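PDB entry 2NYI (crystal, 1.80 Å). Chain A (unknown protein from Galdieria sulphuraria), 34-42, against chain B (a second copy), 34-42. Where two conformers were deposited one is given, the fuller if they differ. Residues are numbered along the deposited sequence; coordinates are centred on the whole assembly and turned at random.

Chain A 34-42: ESSRMACLG
Chain B, residues 34-42: ESSRMACLG

Residues 34-41 of each copy belong to a strand that begins earlier in the chain, and the two run nearly antiparallel, their N-to-C directions 162° apart and their axes 6.4 Å apart at closest approach. From 35 to 41 phi lies between -113° and -170° and psi between 126° and 164°; E34(A) and E34(B) bend at psi near -45°, and G42(A) and G42(B) leave the strand at positive phi (57° and 61°), which favours glycine. Register is set by CA of R37(A) opposite CA of A39(B) at 5.7 Å, and CA of A39(A) opposite CA of R37(B) at 6.1 Å. No backbone-to-backbone hydrogen bond links the strands. In both chains CA-to-CB of S35, R37, A39 and L41 points toward the partner; the stretches bury 563 Å² in all, mostly from R37, A39 and L41.

Centrally, the buried alanine methyls fit against the arginine CB atoms: CB of A39(A) lies 3.9 Å from CB of R37(B), and CB of R37(A) 4.0 Å from CB of A39(B). Each arginine (chi1 m, chi2 and chi3 t) extends to a backbone carbonyl. R37(B) NH1 donates to C40(A) O at 2.8 Å and 150°, at the guanidinium edge; R37(A) NH1 reaches C40(B) O at 3.1 Å, a weak bond at 123°. Chi4 is 127° in R37(B) and -179° in R37(A). CA-to-CB of C40(A) points away, of C40(B) sideways. Water 1 accepts from R37(A) NH1 (2.8 Å) and, weakly, from C40(B) N (3.0 Å), adding a bridge.

Both leucines (chi1 t, chi2 p) supply apolar cover beside the serines (all p): L41(B) CD2 lies 3.6 Å from S35(A) OG and 3.8 Å from S36(A) CA, while L41(A) CD2 lies 3.7 Å from both S35(B) OG and S36(B) CA. S36(A), S36(B) and selenomethionines M38(A) and M38(B) (chi1 t) point away; both S36 OG atoms are hydrogen-bonded elsewhere in the structure.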

# COMPACT_ATOMS: atom_id res chain seq x y z
N GLU A 34 -12.04 7.87 7.25
CA GLU A 34 -12.76 6.61 7.54
C GLU A 34 -11.77 5.43 7.51
O GLU A 34 -11.79 4.55 8.37
CB GLU A 34 -13.90 6.38 6.55
CG GLU A 34 -14.55 4.98 6.67
CD GLU A 34 -15.71 4.71 5.67
OE1 GLU A 34 -16.18 5.65 4.97
OE2 GLU A 34 -16.17 3.54 5.61
N SER A 35 -10.93 5.39 6.49
CA SER A 35 -9.94 4.31 6.37
C SER A 35 -8.85 4.76 5.44
O SER A 35 -9.05 5.69 4.66
CB SER A 35 -10.59 3.02 5.86
OG SER A 35 -11.25 3.27 4.63
N SER A 36 -7.69 4.10 5.52
CA SER A 36 -6.55 4.46 4.69
C SER A 36 -5.60 3.29 4.51
O SER A 36 -5.47 2.41 5.39
CB SER A 36 -5.81 5.68 5.27
OG SER A 36 -5.30 5.36 6.56
N ARG A 37 -4.91 3.29 3.39
CA ARG A 37 -3.86 2.32 3.15
C ARG A 37 -2.72 3.08 2.50
O ARG A 37 -2.93 3.77 1.51
CB ARG A 37 -4.37 1.23 2.21
CG ARG A 37 -5.45 0.36 2.89
CD ARG A 37 -5.84 -0.85 2.10
NE ARG A 37 -6.62 -1.76 2.93
CZ ARG A 37 -7.10 -2.93 2.51
NH1 ARG A 37 -6.91 -3.34 1.26
NH2 ARG A 37 -7.79 -3.70 3.35
N MSE A 38 -1.52 2.97 3.06
CA MSE A 38 -0.37 3.72 2.55
C MSE A 38 0.81 2.79 2.34
O MSE A 38 1.12 1.95 3.21
CB MSE A 38 0.01 4.83 3.55
CG MSE A 38 1.24 5.63 3.14
SE MSE A 38 2.78 5.26 4.31
CE MSE A 38 3.24 3.83 3.92
N ALA A 39 1.47 2.98 1.20
CA ALA A 39 2.61 2.18 0.80
C ALA A 39 3.74 3.09 0.38
O ALA A 39 3.53 4.12 -0.26
CB ALA A 39 2.23 1.28 -0.33
N CYS A 40 4.94 2.80 0.88
CA CYS A 40 6.16 3.51 0.52
C CYS A 40 7.18 2.47 0.08
O CYS A 40 7.32 1.42 0.70
CB CYS A 40 6.74 4.30 1.70
SG CYS A 40 6.05 5.94 2.01
N LEU A 41 7.88 2.77 -1.01
CA LEU A 41 8.93 1.89 -1.54
C LEU A 41 9.83 2.65 -2.50
O LEU A 41 9.34 3.45 -3.31
CB LEU A 41 8.29 0.69 -2.26
CG LEU A 41 9.25 -0.39 -2.81
CD1 LEU A 41 9.85 -1.21 -1.68
CD2 LEU A 41 8.56 -1.32 -3.81
N GLY A 42 11.14 2.39 -2.42
CA GLY A 42 12.10 2.90 -3.40
C GLY A 42 12.13 4.41 -3.59
O GLY A 42 12.53 4.90 -4.65
N GLU B 34 11.79 -6.26 -8.62
CA GLU B 34 12.62 -6.49 -7.42
C GLU B 34 11.76 -6.54 -6.15
O GLU B 34 11.95 -7.39 -5.29
CB GLU B 34 13.71 -5.41 -7.28
CG GLU B 34 14.67 -5.35 -8.50
CD GLU B 34 15.77 -4.26 -8.37
OE1 GLU B 34 15.50 -3.04 -8.63
OE2 GLU B 34 16.92 -4.63 -8.04
N SER B 35 10.84 -5.60 -6.03
CA SER B 35 9.90 -5.57 -4.91
C SER B 35 8.69 -4.74 -5.29
O SER B 35 8.73 -4.00 -6.29
CB SER B 35 10.58 -5.02 -3.63
OG SER B 35 11.24 -3.81 -3.89
N SER B 36 7.61 -4.88 -4.53
CA SER B 36 6.40 -4.13 -4.82
C SER B 36 5.52 -4.04 -3.59
O SER B 36 5.54 -4.92 -2.72
CB SER B 36 5.61 -4.75 -5.98
OG SER B 36 5.21 -6.08 -5.68
N ARG B 37 4.72 -2.98 -3.58
CA ARG B 37 3.76 -2.77 -2.51
C ARG B 37 2.52 -2.17 -3.17
O ARG B 37 2.62 -1.26 -4.00
CB ARG B 37 4.32 -1.81 -1.45
CG ARG B 37 5.35 -2.50 -0.53
CD ARG B 37 5.68 -1.71 0.70
NE ARG B 37 6.45 -2.52 1.64
CZ ARG B 37 7.62 -2.15 2.18
NH1 ARG B 37 8.17 -0.98 1.89
NH2 ARG B 37 8.23 -2.97 3.02
N MSE B 38 1.36 -2.70 -2.81
CA MSE B 38 0.10 -2.20 -3.36
C MSE B 38 -0.76 -1.51 -2.27
O MSE B 38 -0.59 -1.75 -1.06
CB MSE B 38 -0.64 -3.38 -3.97
CG MSE B 38 -1.75 -3.03 -4.92
SE MSE B 38 -2.99 -4.52 -4.91
CE MSE B 38 -2.48 -5.29 -6.42
N ALA B 39 -1.65 -0.61 -2.69
CA ALA B 39 -2.74 -0.15 -1.83
C ALA B 39 -4.02 -0.24 -2.70
O ALA B 39 -4.00 0.08 -3.89
CB ALA B 39 -2.49 1.28 -1.35
N CYS B 40 -5.10 -0.67 -2.09
CA CYS B 40 -6.34 -0.84 -2.81
C CYS B 40 -7.43 -0.50 -1.84
O CYS B 40 -7.46 -1.04 -0.73
CB CYS B 40 -6.45 -2.29 -3.25
SG CYS B 40 -7.94 -2.65 -4.10
N LEU B 41 -8.31 0.43 -2.23
CA LEU B 41 -9.35 0.90 -1.30
C LEU B 41 -10.37 1.75 -2.01
O LEU B 41 -10.00 2.58 -2.85
CB LEU B 41 -8.71 1.69 -0.14
CG LEU B 41 -9.61 2.13 1.01
CD1 LEU B 41 -10.17 0.88 1.74
CD2 LEU B 41 -8.84 3.06 1.97
N GLY B 42 -11.64 1.54 -1.69
CA GLY B 42 -12.74 2.38 -2.19
C GLY B 42 -12.90 2.43 -3.69
O GLY B 42 -13.53 3.36 -4.21
O HOH W 1 -4.54 -2.84 -0.11